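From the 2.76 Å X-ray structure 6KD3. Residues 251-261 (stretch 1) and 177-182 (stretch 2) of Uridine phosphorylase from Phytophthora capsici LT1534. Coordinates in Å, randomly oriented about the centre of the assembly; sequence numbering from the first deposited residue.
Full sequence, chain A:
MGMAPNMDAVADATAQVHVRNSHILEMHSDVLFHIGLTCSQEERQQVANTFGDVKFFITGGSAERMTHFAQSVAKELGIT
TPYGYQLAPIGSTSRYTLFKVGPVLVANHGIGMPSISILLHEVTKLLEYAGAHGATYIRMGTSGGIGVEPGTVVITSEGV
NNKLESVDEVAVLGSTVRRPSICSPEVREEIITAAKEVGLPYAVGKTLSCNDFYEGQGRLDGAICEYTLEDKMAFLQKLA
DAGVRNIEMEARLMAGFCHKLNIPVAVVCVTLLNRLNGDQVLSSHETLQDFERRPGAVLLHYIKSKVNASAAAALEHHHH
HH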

ATOM      1  N   ALA A 251       0.806 -10.965   2.699  1.00 19.45           N
ATOM      2  CA  ALA A 251       1.687 -12.118   2.776  1.00 13.97           C
ATOM      3  C   ALA A 251       1.531 -13.141   1.655  1.00 23.64           C
ATOM      4  O   ALA A 251       2.501 -13.856   1.381  1.00 33.15           O
ATOM      5  CB  ALA A 251       1.525 -12.839   4.107  1.00 22.02           C
ATOM      6  N   ARG A 252       0.366 -13.288   1.007  1.00 20.80           N
ATOM      7  CA  ARG A 252       0.328 -14.307  -0.041  1.00 15.11           C
ATOM      8  C   ARG A 252       1.429 -14.008  -1.057  1.00 20.63           C
ATOM      9  O   ARG A 252       2.463 -14.698  -1.071  1.00 19.89           O
ATOM     10  CB  ARG A 252      -1.035 -14.378  -0.700  1.00 13.30           C
ATOM     11  CG  ARG A 252      -1.707 -13.051  -0.816  1.00 23.70           C
ATOM     12  N   LEU A 253       1.216 -12.975  -1.884  1.00 17.60           N
ATOM     13  CA  LEU A 253       2.272 -12.278  -2.613  1.00 16.03           C
ATOM     14  C   LEU A 253       3.632 -12.539  -1.990  1.00 20.05           C
ATOM     15  O   LEU A 253       4.530 -13.048  -2.680  1.00 21.05           O
ATOM     16  CB  LEU A 253       2.020 -10.755  -2.644  1.00 15.04           C
ATOM     17  CG  LEU A 253       2.952  -9.865  -3.465  1.00 11.83           C
ATOM     18  N   MET A 254       3.786 -12.239  -0.681  1.00 14.76           N
ATOM     19  CA  MET A 254       5.118 -12.278  -0.076  1.00 14.70           C
ATOM     20  C   MET A 254       5.658 -13.694   0.044  1.00 22.19           C
ATOM     21  O   MET A 254       6.780 -13.908   0.549  1.00 20.61           O
ATOM     22  CB  MET A 254       5.101 -11.607   1.283  1.00 11.20           C
ATOM     23  CG  MET A 254       6.382 -10.885   1.593  1.00  9.78           C
ATOM     24  N   ALA A 255       4.876 -14.664  -0.416  1.00 18.60           N
ATOM     25  CA  ALA A 255       5.324 -16.031  -0.520  1.00 23.31           C
ATOM     26  C   ALA A 255       5.322 -16.515  -1.954  1.00 19.61           C
ATOM     27  O   ALA A 255       6.126 -17.378  -2.304  1.00 23.80           O
ATOM     28  CB  ALA A 255       4.450 -16.941   0.359  1.00 20.63           C
ATOM     29  N   GLY A 256       4.452 -15.967  -2.797  1.00 19.32           N
ATOM     30  CA  GLY A 256       4.601 -16.201  -4.223  1.00 19.98           C
ATOM     31  C   GLY A 256       5.939 -15.711  -4.739  1.00 18.62           C
ATOM     32  O   GLY A 256       6.669 -16.449  -5.408  1.00 18.75           O
ATOM     33  N   PHE A 257       6.290 -14.461  -4.406  1.00 17.79           N
ATOM     34  CA  PHE A 257       7.495 -13.842  -4.960  1.00 21.24           C
ATOM     35  C   PHE A 257       8.752 -14.567  -4.500  1.00 21.36           C
ATOM     36  O   PHE A 257       9.520 -15.098  -5.316  1.00 17.01           O
ATOM     37  CB  PHE A 257       7.575 -12.358  -4.576  1.00 13.15           C
ATOM     38  CG  PHE A 257       7.982 -11.456  -5.713  1.00 15.89           C
ATOM     39  N   CYS A 258       8.982 -14.593  -3.188  1.00 16.40           N
ATOM     40  CA  CYS A 258      10.234 -15.135  -2.675  1.00 20.05           C
ATOM     41  C   CYS A 258      10.423 -16.606  -3.042  1.00 26.00           C
ATOM     42  O   CYS A 258      11.549 -17.033  -3.342  1.00 25.63           O
ATOM     43  CB  CYS A 258      10.283 -14.937  -1.181  1.00 18.30           C
ATOM     44  SG  CYS A 258      10.671 -13.262  -0.782  1.00 13.05           S
ATOM     45  N   HIS A 259       9.338 -17.398  -3.047  1.00 22.76           N
ATOM     46  CA  HIS A 259       9.453 -18.771  -3.534  1.00 22.22           C
ATOM     47  C   HIS A 259       9.905 -18.808  -4.994  1.00 26.80           C
ATOM     48  O   HIS A 259      10.557 -19.773  -5.402  1.00 36.97           O
ATOM     49  CB  HIS A 259       8.141 -19.534  -3.386  1.00 20.13           C
ATOM     50  CG  HIS A 259       7.402 -19.710  -4.676  1.00 26.85           C
ATOM     51  N   LYS A 260       9.587 -17.769  -5.786  1.00 24.23           N
ATOM     52  CA  LYS A 260      10.024 -17.634  -7.183  1.00 39.53           C
ATOM     53  C   LYS A 260      11.074 -16.528  -7.381  1.00 33.67           C
ATOM     54  O   LYS A 260      11.211 -15.973  -8.486  1.00 19.88           O
ATOM     55  CB  LYS A 260       8.828 -17.391  -8.116  1.00 29.79           C
ATOM     56  N   LEU A 261      11.778 -16.153  -6.315  1.00 28.13           N
ATOM     57  CA  LEU A 261      13.054 -15.465  -6.436  1.00 25.59           C
ATOM     58  C   LEU A 261      14.177 -16.283  -5.804  1.00 35.30           C
ATOM     59  O   LEU A 261      15.278 -15.758  -5.594  1.00 32.18           O
ATOM     60  CB  LEU A 261      12.979 -14.072  -5.806  1.00 26.02           C
ATOM     61  CG  LEU A 261      12.605 -12.918  -6.742  1.00 22.27           C
TER
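Stretch 2, residues 177-182: VRRPSI

Stretch 2 lies as a largely extended segment with no regular secondary structure across one side of the helix that ends at His259. The nearest CA atoms are those of Ala255 and Pro180, 4.2 Å apart. Arg178 and Arg179 lie by the later part of stretch 1, at Gly256, His259 and Lys260, whereas Pro180 reaches back to Arg252 and Ser181 returns to Ala255 and His259; the segment crosses the helix rather than running along it.

The backbone contact centres on Gly256. Its CA makes a CA-H...O contact with Arg179 O at 2.9 Å, and a CB built on this glycine would stand 3.3 Å from the same oxygen, a tight fit. The amide of Gly256 offers no second tie: its N lies 3.4 Å from Arg179 O, but the angle is poor, and it already donates to Arg252 O within stretch 1 (Gly256 N to Arg252 O 2.9 Å). No hydrogen bond crosses between the modelled atoms, and several side chains are incomplete.

Apolar packing is led by Ala255, which points toward stretch 2. Its CB meets Pro180 CB at 3.5 Å and also sits 3.3 Å from Pro180 O and 3.1 Å from Ser181 O, so a single methyl touches both side chain and backbone. Pro180 CB also lies 3.8 Å from Arg252 O.

Farther along, the modelled parts of larger side chains add further contacts. His259 CG is 3.4 Å from Arg179 CG, although both side chains are incompletely modelled. Arg178 CD approaches Gly256 O at 4.2 Å and Lys260 CB at 4.3 Å, while its NH2 is hydrogen-bonded elsewhere in the structure. The rule to read here is that Ala255 and Gly256 let the backbone of Arg179, Pro180 and Ser181 come close, and the modelled atoms of Arg178, Arg179, His259 and Lys260 pack beside them.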

ATOM      1  N   VAL A 177      -1.423 -17.768 -11.621  1.00 14.18           N
ATOM      2  CA  VAL A 177      -1.645 -18.252 -10.254  1.00 24.46           C
ATOM      3  C   VAL A 177      -0.344 -18.799  -9.674  1.00 17.00           C
ATOM      4  O   VAL A 177       0.079 -19.910 -10.031  1.00  3.44           O
ATOM      5  CB  VAL A 177      -2.743 -19.323 -10.200  1.00 21.77           C
ATOM      6  CG1 VAL A 177      -4.004 -18.732  -9.640  1.00 16.42           C
ATOM      7  N   ARG A 178       0.286 -18.014  -8.782  1.00 12.15           N
ATOM      8  CA  ARG A 178       1.559 -18.383  -8.185  1.00 15.00           C
ATOM      9  C   ARG A 178       1.368 -18.865  -6.762  1.00 16.82           C
ATOM     10  O   ARG A 178       0.648 -18.237  -5.981  1.00 21.31           O
ATOM     11  CB  ARG A 178       2.561 -17.230  -8.213  1.00 19.20           C
ATOM     12  CG  ARG A 178       3.659 -17.422  -9.275  1.00 19.63           C
ATOM     13  CD  ARG A 178       4.799 -16.424  -9.119  1.00 23.32           C
ATOM     14  NE  ARG A 178       5.222 -15.834 -10.395  1.00 18.60           N
ATOM     15  CZ  ARG A 178       4.629 -14.778 -10.945  1.00 26.41           C
ATOM     16  NH1 ARG A 178       3.591 -14.224 -10.330  1.00 32.49           N
ATOM     17  NH2 ARG A 178       5.059 -14.266 -12.099  1.00 25.42           N
ATOM     18  N   ARG A 179       2.020 -19.988  -6.446  1.00 20.04           N
ATOM     19  CA  ARG A 179       2.047 -20.685  -5.165  1.00 22.31           C
ATOM     20  C   ARG A 179       2.503 -19.758  -4.055  1.00 16.22           C
ATOM     21  O   ARG A 179       3.027 -18.679  -4.338  1.00 21.26           O
ATOM     22  CB  ARG A 179       3.007 -21.865  -5.228  1.00 22.85           C
ATOM     23  CG  ARG A 179       4.440 -21.463  -4.848  1.00 22.33           C
ATOM     24  N   PRO A 180       2.357 -20.137  -2.796  1.00 19.50           N
ATOM     25  CA  PRO A 180       2.917 -19.292  -1.731  1.00 16.98           C
ATOM     26  C   PRO A 180       3.390 -20.117  -0.571  1.00 14.91           C
ATOM     27  O   PRO A 180       2.929 -19.913   0.553  1.00 19.84           O
ATOM     28  CB  PRO A 180       1.752 -18.399  -1.298  1.00 19.28           C
ATOM     29  CG  PRO A 180       0.579 -19.271  -1.391  1.00 24.62           C
ATOM     30  N   SER A 181       4.286 -21.055  -0.815  1.00 12.93           N
ATOM     31  CA  SER A 181       4.934 -21.687   0.310  1.00 11.89           C
ATOM     32  C   SER A 181       5.665 -20.625   1.131  1.00 17.88           C
ATOM     33  O   SER A 181       6.111 -19.598   0.601  1.00 18.42           O
ATOM     34  CB  SER A 181       5.864 -22.782  -0.184  1.00  6.72           C
ATOM     35  OG  SER A 181       5.127 -23.642  -1.054  1.00  5.60           O
ATOM     36  N   ILE A 182       5.657 -20.813   2.443  1.00 12.35           N
ATOM     37  CA  ILE A 182       6.646 -20.217   3.321  1.00 12.14           C
ATOM     38  C   ILE A 182       7.754 -21.249   3.522  1.00 16.51           C
ATOM     39  O   ILE A 182       7.574 -22.445   3.277  1.00 17.26           O
ATOM     40  CB  ILE A 182       6.029 -19.774   4.669  1.00 14.47           C
ATOM     41  CG1 ILE A 182       5.390 -18.372   4.553  1.00 12.03           C
TER